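Local coordinates for piwi domain-containing protein (Vanderwaltozyma polyspora, PDB 5THE) that probably binds guide RNA as a budding-yeast Argonaute, of which this chain is the C-terminal lobe with the Piwi domain, at residues Ser262-Gly270 / Met320-Asn331; Lys4-Gly12 / Asp426-Asp436. All blocks are in the same frame, centred on the assembly; numbering follows the deposited sequence.

Contact 1 (Ser262-Gly270 / Met320-Asn331); sequences SNLPILVLG and MLNRLKIYQKHN
Leu267 and Leu269 reach from the strand to Met320 on the segment of helix 320-329. The bent Met320 chain serves both: its CE lies 3.9 Å from Leu267 CD2, and its SD 3.6 Å from Leu269 CD1, Leu269 and Met320 crossing nearly at a right angle. Leu269 CD2 rests on the aliphatic part of Arg323, 3.8 Å from CD, before that chain leads off to a salt bridge with Asp301. With Tyr327 CG anti to the backbone N (chi1 180°), the ring extends to the other segment, CD2 near Leu267 CD1 and CE2 against Pro265 CG at 3.9 Å. Its hydroxyl donates to Pro265 O at 2.7 Å, in the carbonyl plane and on a lone pair. Past the helix, Asn331 folds back: ND2 gives a hydrogen bond to Tyr327 O at 2.8 Å and lies over the centre of the tyrosine ring, while OD1 sits beside Pro265 CG and CD. The axes of strand 267-270 and helix 320-329 pass 10.4 Å apart at 145°, consistent with a helix packed on a face of the RNase H-like sheet. The chemistry implies an apolar interface of leucines, a methionine, a proline and the Tyr327 ring, in which one directional bond holds the Tyr327 hydroxyl at Pro265.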
loop_
_atom_site.group_PDB
_atom_site.type_symbol
_atom_site.label_atom_id
_atom_site.label_comp_id
_atom_site.label_asym_id
_atom_site.label_seq_id
_atom_site.Cartn_x
_atom_site.Cartn_y
_atom_site.Cartn_z
ATOM N N SER A 262 -14.734 5.427 22.479
ATOM C CA SER A 262 -14.636 6.781 21.949
ATOM C C SER A 262 -15.383 6.943 20.640
ATOM O O SER A 262 -15.552 8.075 20.184
ATOM C CB SER A 262 -13.159 7.163 21.733
ATOM O OG SER A 262 -12.550 6.226 20.851
ATOM N N ASN A 263 -15.819 5.839 20.029
ATOM C CA ASN A 263 -16.416 5.852 18.696
ATOM C C ASN A 263 -15.471 6.503 17.686
ATOM O O ASN A 263 -15.882 7.229 16.781
ATOM C CB ASN A 263 -17.781 6.538 18.697
ATOM C CG ASN A 263 -18.584 6.193 17.466
ATOM O OD1 ASN A 263 -18.514 5.067 16.967
ATOM N ND2 ASN A 263 -19.310 7.167 16.935
ATOM N N LEU A 264 -14.184 6.256 17.855
ATOM C CA LEU A 264 -13.209 6.821 16.959
ATOM C C LEU A 264 -12.463 5.694 16.260
ATOM O O LEU A 264 -12.146 4.679 16.893
ATOM C CB LEU A 264 -12.214 7.713 17.713
ATOM C CG LEU A 264 -12.748 9.074 18.168
ATOM C CD1 LEU A 264 -11.760 9.707 19.127
ATOM C CD2 LEU A 264 -12.991 9.965 16.957
ATOM N N PRO A 265 -12.191 5.828 14.964
ATOM C CA PRO A 265 -11.486 4.756 14.252
ATOM C C PRO A 265 -10.065 4.601 14.767
ATOM O O PRO A 265 -9.408 5.570 15.148
ATOM C CB PRO A 265 -11.505 5.225 12.796
ATOM C CG PRO A 265 -11.586 6.704 12.884
ATOM C CD PRO A 265 -12.491 6.965 14.077
ATOM N N ILE A 266 -9.614 3.348 14.817
ATOM C CA ILE A 266 -8.235 3.079 15.185
ATOM C C ILE A 266 -7.322 3.692 14.138
ATOM O O ILE A 266 -7.623 3.681 12.940
ATOM C CB ILE A 266 -8.014 1.564 15.316
ATOM C CG1 ILE A 266 -8.882 1.006 16.439
ATOM C CG2 ILE A 266 -6.534 1.223 15.556
ATOM C CD1 ILE A 266 -8.984 -0.514 16.417
ATOM N N LEU A 267 -6.219 4.277 14.592
ATOM C CA LEU A 267 -5.183 4.741 13.683
ATOM C C LEU A 267 -4.344 3.534 13.285
ATOM O O LEU A 267 -3.665 2.936 14.128
ATOM C CB LEU A 267 -4.334 5.817 14.349
ATOM C CG LEU A 267 -3.061 6.181 13.580
ATOM C CD1 LEU A 267 -3.434 6.781 12.239
ATOM C CD2 LEU A 267 -2.190 7.134 14.371
ATOM N N VAL A 268 -4.424 3.141 12.018
ATOM C CA VAL A 268 -3.705 1.975 11.517
ATOM C C VAL A 268 -2.476 2.482 10.787
ATOM O O VAL A 268 -2.592 3.307 9.872
ATOM C CB VAL A 268 -4.584 1.108 10.597
ATOM C CG1 VAL A 268 -3.779 -0.060 10.053
ATOM C CG2 VAL A 268 -5.832 0.603 11.347
ATOM N N LEU A 269 -1.302 1.994 11.192
ATOM C CA LEU A 269 -0.024 2.418 10.647
ATOM C C LEU A 269 0.671 1.259 9.951
ATOM O O LEU A 269 0.562 0.106 10.378
ATOM C CB LEU A 269 0.912 2.932 11.739
ATOM C CG LEU A 269 0.437 4.046 12.668
ATOM C CD1 LEU A 269 1.415 4.098 13.817
ATOM C CD2 LEU A 269 0.406 5.368 11.904
ATOM N N GLY A 270 1.422 1.584 8.916
ATOM C CA GLY A 270 2.315 0.624 8.290
ATOM C C GLY A 270 3.692 1.229 8.115
ATOM O O GLY A 270 3.827 2.382 7.714
ATOM N N MET A 320 5.331 10.324 13.347
ATOM C CA MET A 320 3.967 10.237 13.844
ATOM C C MET A 320 3.225 11.559 13.743
ATOM O O MET A 320 1.995 11.545 13.682
ATOM C CB MET A 320 3.963 9.744 15.291
ATOM C CG MET A 320 4.233 8.257 15.430
ATOM S SD MET A 320 2.884 7.234 14.768
ATOM C CE MET A 320 1.442 7.815 15.681
ATOM N N LEU A 321 3.937 12.689 13.707
ATOM C CA LEU A 321 3.280 13.989 13.817
ATOM C C LEU A 321 2.234 14.178 12.723
ATOM O O LEU A 321 1.088 14.562 12.998
ATOM C CB LEU A 321 4.314 15.116 13.776
ATOM C CG LEU A 321 3.788 16.562 13.744
ATOM C CD1 LEU A 321 2.820 16.851 14.896
ATOM C CD2 LEU A 321 4.927 17.567 13.749
ATOM N N ASN A 322 2.605 13.891 11.477
ATOM C CA ASN A 322 1.653 14.021 10.378
ATOM C C ASN A 322 0.555 12.975 10.442
ATOM O O ASN A 322 -0.578 13.256 10.037
ATOM C CB ASN A 322 2.376 13.933 9.034
ATOM C CG ASN A 322 3.178 15.168 8.746
ATOM O OD1 ASN A 322 2.899 16.223 9.304
ATOM N ND2 ASN A 322 4.185 15.048 7.886
ATOM N N ARG A 323 0.860 11.757 10.899
ATOM C CA ARG A 323 -0.216 10.785 11.086
ATOM C C ARG A 323 -1.286 11.353 12.004
ATOM O O ARG A 323 -2.486 11.222 11.734
ATOM C CB ARG A 323 0.320 9.468 11.656
ATOM C CG ARG A 323 1.675 9.024 11.090
ATOM C CD ARG A 323 1.533 8.336 9.746
ATOM N NE ARG A 323 1.102 9.222 8.663
ATOM C CZ ARG A 323 1.884 10.143 8.111
ATOM N NH1 ARG A 323 3.117 10.309 8.569
ATOM N NH2 ARG A 323 1.437 10.900 7.119
ATOM N N LEU A 324 -0.866 12.016 13.086
ATOM C CA LEU A 324 -1.836 12.576 14.025
ATOM C C LEU A 324 -2.556 13.776 13.427
ATOM O O LEU A 324 -3.777 13.899 13.562
ATOM C CB LEU A 324 -1.139 12.975 15.322
ATOM C CG LEU A 324 -0.543 11.851 16.173
ATOM C CD1 LEU A 324 0.146 12.435 17.396
ATOM C CD2 LEU A 324 -1.631 10.900 16.575
ATOM N N LYS A 325 -1.814 14.671 12.770
ATOM C CA LYS A 325 -2.417 15.872 12.198
ATOM C C LYS A 325 -3.487 15.521 11.179
ATOM O O LYS A 325 -4.577 16.100 11.180
ATOM C CB LYS A 325 -1.344 16.742 11.536
ATOM C CG LYS A 325 -0.527 17.605 12.483
ATOM C CD LYS A 325 0.601 18.303 11.702
ATOM C CE LYS A 325 1.196 19.450 12.481
ATOM N NZ LYS A 325 2.247 20.182 11.704
ATOM N N ILE A 326 -3.179 14.594 10.277
ATOM C CA ILE A 326 -4.133 14.232 9.241
ATOM C C ILE A 326 -5.332 13.532 9.856
ATOM O O ILE A 326 -6.485 13.823 9.512
ATOM C CB ILE A 326 -3.457 13.360 8.167
ATOM C CG1 ILE A 326 -2.290 14.129 7.538
ATOM C CG2 ILE A 326 -4.483 12.967 7.108
ATOM C CD1 ILE A 326 -1.432 13.298 6.584
ATOM N N TYR A 327 -5.081 12.601 10.781
ATOM C CA TYR A 327 -6.190 11.945 11.460
ATOM C C TYR A 327 -7.111 12.977 12.091
ATOM O O TYR A 327 -8.343 12.896 11.976
ATOM C CB TYR A 327 -5.663 10.990 12.528
ATOM C CG TYR A 327 -6.757 10.269 13.295
ATOM C CD1 TYR A 327 -7.474 10.910 14.313
ATOM C CD2 TYR A 327 -7.067 8.949 13.005
ATOM C CE1 TYR A 327 -8.467 10.246 15.021
ATOM C CE2 TYR A 327 -8.066 8.277 13.695
ATOM C CZ TYR A 327 -8.755 8.930 14.703
ATOM O OH TYR A 327 -9.730 8.252 15.385
ATOM N N GLN A 328 -6.516 13.954 12.781
ATOM C CA GLN A 328 -7.307 14.934 13.516
ATOM C C GLN A 328 -8.203 15.749 12.586
ATOM O O GLN A 328 -9.355 16.051 12.933
ATOM C CB GLN A 328 -6.376 15.847 14.304
ATOM C CG GLN A 328 -7.104 16.983 15.007
ATOM C CD GLN A 328 -6.172 17.780 15.867
ATOM O OE1 GLN A 328 -5.092 18.174 15.425
ATOM N NE2 GLN A 328 -6.546 17.962 17.127
ATOM N N LYS A 329 -7.691 16.116 11.403
ATOM C CA LYS A 329 -8.490 16.904 10.461
ATOM C C LYS A 329 -9.730 16.151 10.004
ATOM O O LYS A 329 -10.756 16.771 9.708
ATOM C CB LYS A 329 -7.656 17.299 9.242
ATOM C CG LYS A 329 -6.444 18.164 9.547
ATOM C CD LYS A 329 -5.796 18.660 8.252
ATOM C CE LYS A 329 -4.280 18.827 8.380
ATOM N NZ LYS A 329 -3.882 19.895 9.339
ATOM N N HIS A 330 -9.673 14.824 9.967
ATOM C CA HIS A 330 -10.790 14.020 9.492
ATOM C C HIS A 330 -11.682 13.497 10.612
ATOM O O HIS A 330 -12.648 12.784 10.326
ATOM C CB HIS A 330 -10.263 12.846 8.647
ATOM C CG HIS A 330 -9.749 13.272 7.307
ATOM N ND1 HIS A 330 -8.457 13.717 7.110
ATOM C CD2 HIS A 330 -10.369 13.374 6.109
ATOM C CE1 HIS A 330 -8.298 14.045 5.839
ATOM N NE2 HIS A 330 -9.441 13.846 5.210
ATOM N N ASN A 331 -11.387 13.817 11.868
ATOM C CA ASN A 331 -12.184 13.334 12.988
ATOM C C ASN A 331 -12.519 14.480 13.948
ATOM O O ASN A 331 -12.456 14.343 15.179
ATOM C CB ASN A 331 -11.471 12.172 13.679
ATOM C CG ASN A 331 -11.339 10.953 12.765
ATOM O OD1 ASN A 331 -12.266 10.143 12.669
ATOM N ND2 ASN A 331 -10.202 10.829 12.075
#

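Contact 2 (Lys4-Gly12 / Asp426-Asp436); sequences KVENRHDYG and DRGITSVAHFD
Tyr11 lies sandwiched between two arginines: the Arg427 guanidinium stacks on one face, its plane turned 23° from the ring and CZ 3.9 Å from the ring centroid in a cation-pi contact, while Arg8 CD covers the opposite face. The Arg8 side chain, bent at chi3 (-58°), turns its guanidinium into the 426-436 loop. There NE and NH2 both grip Ser431 O from the side, NH2 at 2.8 Å. NH2 also donates to Asp436 O at 2.7 Å, on a lone pair with an N-H...O angle of 166°, and forms a salt bridge with Asp436 OD1 at 3.1 Å. NH1 turns back to Asp10 O and, through a water, to Asp426 OD2. Were Arg8 an alanine, Ser431 O and Asp436 would probably lose these donors and one face of Tyr11 its cover. Arg8 N donates to Ala433 O (2.7 Å), backbone to backbone; Gly12 N is held by the Asp426 side chain, on the syn lone pair of OD2 (2.8 Å). Phe435 points its edge at the face of His9, centroids 4.7 Å apart, and His9 NE2 is hydrogen-bonded to Glu6 OE2. Asp10 OD1 is hydrogen-bonded to Ser465 OG, and Arg30 of strand 25-31 pairs with Asp426. Segment 4-12 lies beside Phe435 and Asp436 of strand 435-440, with strand 452-459 and helix 465-475 around it.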
loop_
_atom_site.group_PDB
_atom_site.type_symbol
_atom_site.label_atom_id
_atom_site.label_comp_id
_atom_site.label_asym_id
_atom_site.label_seq_id
_atom_site.Cartn_x
_atom_site.Cartn_y
_atom_site.Cartn_z
ATOM N N LYS A 4 8.507 -5.173 26.628
ATOM C CA LYS A 4 8.925 -6.544 26.384
ATOM C C LYS A 4 8.099 -7.112 25.239
ATOM O O LYS A 4 6.951 -6.713 25.035
ATOM C CB LYS A 4 8.751 -7.398 27.641
ATOM C CG LYS A 4 9.435 -6.805 28.856
ATOM C CD LYS A 4 10.913 -6.556 28.586
ATOM C CE LYS A 4 11.588 -5.823 29.735
ATOM N NZ LYS A 4 13.026 -5.571 29.434
ATOM N N VAL A 5 8.694 -8.043 24.487
ATOM C CA VAL A 5 7.955 -8.697 23.414
ATOM C C VAL A 5 6.776 -9.455 24.005
ATOM O O VAL A 5 6.918 -10.199 24.983
ATOM C CB VAL A 5 8.875 -9.619 22.600
ATOM C CG1 VAL A 5 8.072 -10.366 21.542
ATOM C CG2 VAL A 5 9.979 -8.814 21.958
ATOM N N GLU A 6 5.601 -9.238 23.421
ATOM C CA GLU A 6 4.366 -9.879 23.856
ATOM C C GLU A 6 4.494 -11.398 23.817
ATOM O O GLU A 6 5.065 -11.966 22.880
ATOM C CB GLU A 6 3.220 -9.430 22.931
ATOM C CG GLU A 6 1.817 -9.590 23.479
ATOM C CD GLU A 6 1.512 -8.592 24.594
ATOM O OE1 GLU A 6 2.144 -7.500 24.641
ATOM O OE2 GLU A 6 0.647 -8.908 25.433
ATOM N N ASN A 7 3.952 -12.062 24.830
ATOM C CA ASN A 7 3.772 -13.505 24.761
ATOM C C ASN A 7 2.375 -13.817 24.252
ATOM O O ASN A 7 1.484 -12.963 24.272
ATOM C CB ASN A 7 3.993 -14.147 26.130
ATOM C CG ASN A 7 5.435 -14.021 26.598
ATOM O OD1 ASN A 7 6.361 -14.434 25.906
ATOM N ND2 ASN A 7 5.627 -13.445 27.764
ATOM N N ARG A 8 2.191 -15.059 23.786
ATOM C CA ARG A 8 0.915 -15.481 23.224
ATOM C C ARG A 8 -0.205 -15.361 24.252
ATOM O O ARG A 8 -0.054 -15.787 25.397
ATOM C CB ARG A 8 1.016 -16.921 22.735
ATOM C CG ARG A 8 -0.307 -17.533 22.335
ATOM C CD ARG A 8 -0.128 -18.954 21.704
ATOM N NE ARG A 8 0.738 -18.946 20.518
ATOM C CZ ARG A 8 0.359 -18.485 19.325
ATOM N NH1 ARG A 8 -0.870 -18.006 19.169
ATOM N NH2 ARG A 8 1.199 -18.514 18.288
ATOM N N HIS A 9 -1.336 -14.781 23.843
ATOM C CA HIS A 9 -2.495 -14.703 24.735
ATOM C C HIS A 9 -3.335 -15.978 24.681
ATOM O O HIS A 9 -3.706 -16.546 25.712
ATOM C CB HIS A 9 -3.396 -13.512 24.368
ATOM C CG HIS A 9 -2.691 -12.197 24.295
ATOM N ND1 HIS A 9 -3.303 -11.061 23.808
ATOM C CD2 HIS A 9 -1.438 -11.825 24.654
ATOM C CE1 HIS A 9 -2.457 -10.047 23.866
ATOM N NE2 HIS A 9 -1.319 -10.484 24.375
ATOM N N ASP A 10 -3.623 -16.433 23.478
ATOM C CA ASP A 10 -4.609 -17.461 23.209
ATOM C C ASP A 10 -4.349 -17.962 21.792
ATOM O O ASP A 10 -3.338 -17.608 21.170
ATOM C CB ASP A 10 -6.019 -16.900 23.387
ATOM C CG ASP A 10 -6.346 -15.792 22.376
ATOM O OD1 ASP A 10 -5.446 -15.325 21.651
ATOM O OD2 ASP A 10 -7.525 -15.387 22.312
ATOM N N TYR A 11 -5.267 -18.771 21.282
ATOM C CA TYR A 11 -5.275 -19.225 19.904
ATOM C C TYR A 11 -6.598 -18.806 19.278
ATOM O O TYR A 11 -7.588 -18.592 19.975
ATOM C CB TYR A 11 -5.107 -20.756 19.817
ATOM C CG TYR A 11 -3.750 -21.231 20.273
ATOM C CD1 TYR A 11 -2.677 -21.267 19.393
ATOM C CD2 TYR A 11 -3.533 -21.620 21.590
ATOM C CE1 TYR A 11 -1.432 -21.694 19.806
ATOM C CE2 TYR A 11 -2.293 -22.056 22.007
ATOM C CZ TYR A 11 -1.257 -22.093 21.114
ATOM O OH TYR A 11 -0.028 -22.512 21.537
ATOM N N GLY A 12 -6.620 -18.692 17.955
ATOM C CA GLY A 12 -7.862 -18.380 17.280
ATOM C C GLY A 12 -8.827 -19.554 17.265
ATOM O O GLY A 12 -8.458 -20.726 17.395
ATOM N N ASP A 426 -2.345 -21.122 13.231
ATOM C CA ASP A 426 -1.658 -20.609 14.412
ATOM C C ASP A 426 -1.362 -21.725 15.405
ATOM O O ASP A 426 -1.150 -21.455 16.588
ATOM C CB ASP A 426 -2.432 -19.454 15.065
ATOM C CG ASP A 426 -3.791 -19.867 15.658
ATOM O OD1 ASP A 426 -4.268 -21.007 15.457
ATOM O OD2 ASP A 426 -4.403 -19.013 16.334
ATOM N N ARG A 427 -1.326 -22.975 14.940
ATOM C CA ARG A 427 -0.934 -24.102 15.767
ATOM C C ARG A 427 0.055 -24.970 15.007
ATOM O O ARG A 427 0.095 -24.957 13.775
ATOM C CB ARG A 427 -2.155 -24.931 16.189
ATOM C CG ARG A 427 -3.026 -24.235 17.210
ATOM C CD ARG A 427 -4.100 -25.141 17.638
ATOM N NE ARG A 427 -5.114 -24.479 18.447
ATOM C CZ ARG A 427 -5.094 -24.442 19.772
ATOM N NH1 ARG A 427 -4.092 -25.015 20.434
ATOM N NH2 ARG A 427 -6.074 -23.835 20.428
ATOM N N GLY A 428 0.872 -25.712 15.757
ATOM C CA GLY A 428 1.740 -26.719 15.171
ATOM C C GLY A 428 3.053 -26.178 14.634
ATOM O O GLY A 428 4.125 -26.566 15.100
ATOM N N ILE A 429 3.001 -25.287 13.644
ATOM C CA ILE A 429 4.226 -24.739 13.078
ATOM C C ILE A 429 4.554 -23.369 13.637
ATOM O O ILE A 429 5.569 -22.782 13.248
ATOM C CB ILE A 429 4.157 -24.686 11.544
ATOM C CG1 ILE A 429 2.956 -23.846 11.099
ATOM C CG2 ILE A 429 4.090 -26.112 10.963
ATOM C CD1 ILE A 429 2.987 -23.488 9.614
ATOM N N THR A 430 3.743 -22.851 14.553
ATOM C CA THR A 430 3.944 -21.531 15.135
ATOM C C THR A 430 4.525 -21.642 16.534
ATOM O O THR A 430 4.626 -22.721 17.119
ATOM C CB THR A 430 2.620 -20.783 15.223
ATOM O OG1 THR A 430 1.705 -21.611 15.946
ATOM C CG2 THR A 430 2.060 -20.467 13.832
ATOM N N SER A 431 4.852 -20.489 17.095
ATOM C CA SER A 431 5.404 -20.461 18.438
ATOM C C SER A 431 4.311 -20.697 19.473
ATOM O O SER A 431 3.199 -20.166 19.367
ATOM C CB SER A 431 6.092 -19.125 18.695
ATOM O OG SER A 431 6.534 -19.072 20.030
ATOM N N VAL A 432 4.621 -21.510 20.481
ATOM C CA VAL A 432 3.718 -21.602 21.623
ATOM C C VAL A 432 3.836 -20.349 22.483
ATOM O O VAL A 432 2.836 -19.689 22.777
ATOM C CB VAL A 432 3.987 -22.882 22.437
ATOM C CG1 VAL A 432 3.123 -22.885 23.698
ATOM C CG2 VAL A 432 3.696 -24.126 21.612
ATOM N N ALA A 433 5.072 -19.973 22.858
ATOM C CA ALA A 433 5.270 -18.853 23.777
ATOM C C ALA A 433 4.992 -17.509 23.110
ATOM O O ALA A 433 4.459 -16.595 23.747
ATOM C CB ALA A 433 6.697 -18.867 24.339
ATOM N N HIS A 434 5.348 -17.358 21.845
ATOM C CA HIS A 434 5.159 -16.074 21.194
ATOM C C HIS A 434 3.851 -16.052 20.408
ATOM O O HIS A 434 3.249 -17.085 20.115
ATOM C CB HIS A 434 6.361 -15.750 20.315
ATOM C CG HIS A 434 7.578 -15.386 21.108
ATOM N ND1 HIS A 434 8.794 -16.019 20.952
ATOM C CD2 HIS A 434 7.754 -14.467 22.089
ATOM C CE1 HIS A 434 9.670 -15.493 21.789
ATOM N NE2 HIS A 434 9.066 -14.549 22.490
ATOM N N PHE A 435 3.410 -14.843 20.090
ATOM C CA PHE A 435 2.070 -14.590 19.575
ATOM C C PHE A 435 2.161 -14.459 18.054
ATOM O O PHE A 435 2.117 -13.367 17.493
ATOM C CB PHE A 435 1.509 -13.324 20.249
ATOM C CG PHE A 435 0.014 -13.146 20.112
ATOM C CD1 PHE A 435 -0.740 -13.982 19.313
ATOM C CD2 PHE A 435 -0.632 -12.124 20.799
ATOM C CE1 PHE A 435 -2.101 -13.800 19.195
ATOM C CE2 PHE A 435 -1.998 -11.943 20.689
ATOM C CZ PHE A 435 -2.730 -12.779 19.884
ATOM N N ASP A 436 2.294 -15.597 17.373
ATOM C CA ASP A 436 2.419 -15.571 15.924
ATOM C C ASP A 436 1.361 -16.450 15.259
ATOM O O ASP A 436 0.750 -17.331 15.877
ATOM C CB ASP A 436 3.837 -15.973 15.467
ATOM C CG ASP A 436 4.128 -17.461 15.661
ATOM O OD1 ASP A 436 3.776 -18.021 16.716
ATOM O OD2 ASP A 436 4.725 -18.069 14.751
HETATM O O HOH W 1 4.998 -12.270 20.290
HETATM O O HOH W 2 -2.743 -16.946 17.319
HETATM O O HOH W 3 -6.121 -22.240 16.818
HETATM O O HOH W 4 -8.405 -22.910 19.201
#

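How the contacts relate
Contact 1 belongs to the interior and contact 2 to the periphery: seven of nine touching residues are buried in the first, four of seventeen in the second, and their centres lie about 17 and 27 Å from that of the chain. Contact 1 joins a strand and a helix within the Piwi domain through apolar packing and one cross-contact hydrogen bond. Contact 2 joins segment 4-12, near the start of this chain, to residues 426-436, more than 400 residues on, using charge, backbone acceptors, stacked flat groups and bridging waters. The sites do not touch, their nearest atoms being about 14 Å apart, but strands 264-274 and 435-440 are linked through the intervening strands 339-344, 383-389 and 452-459.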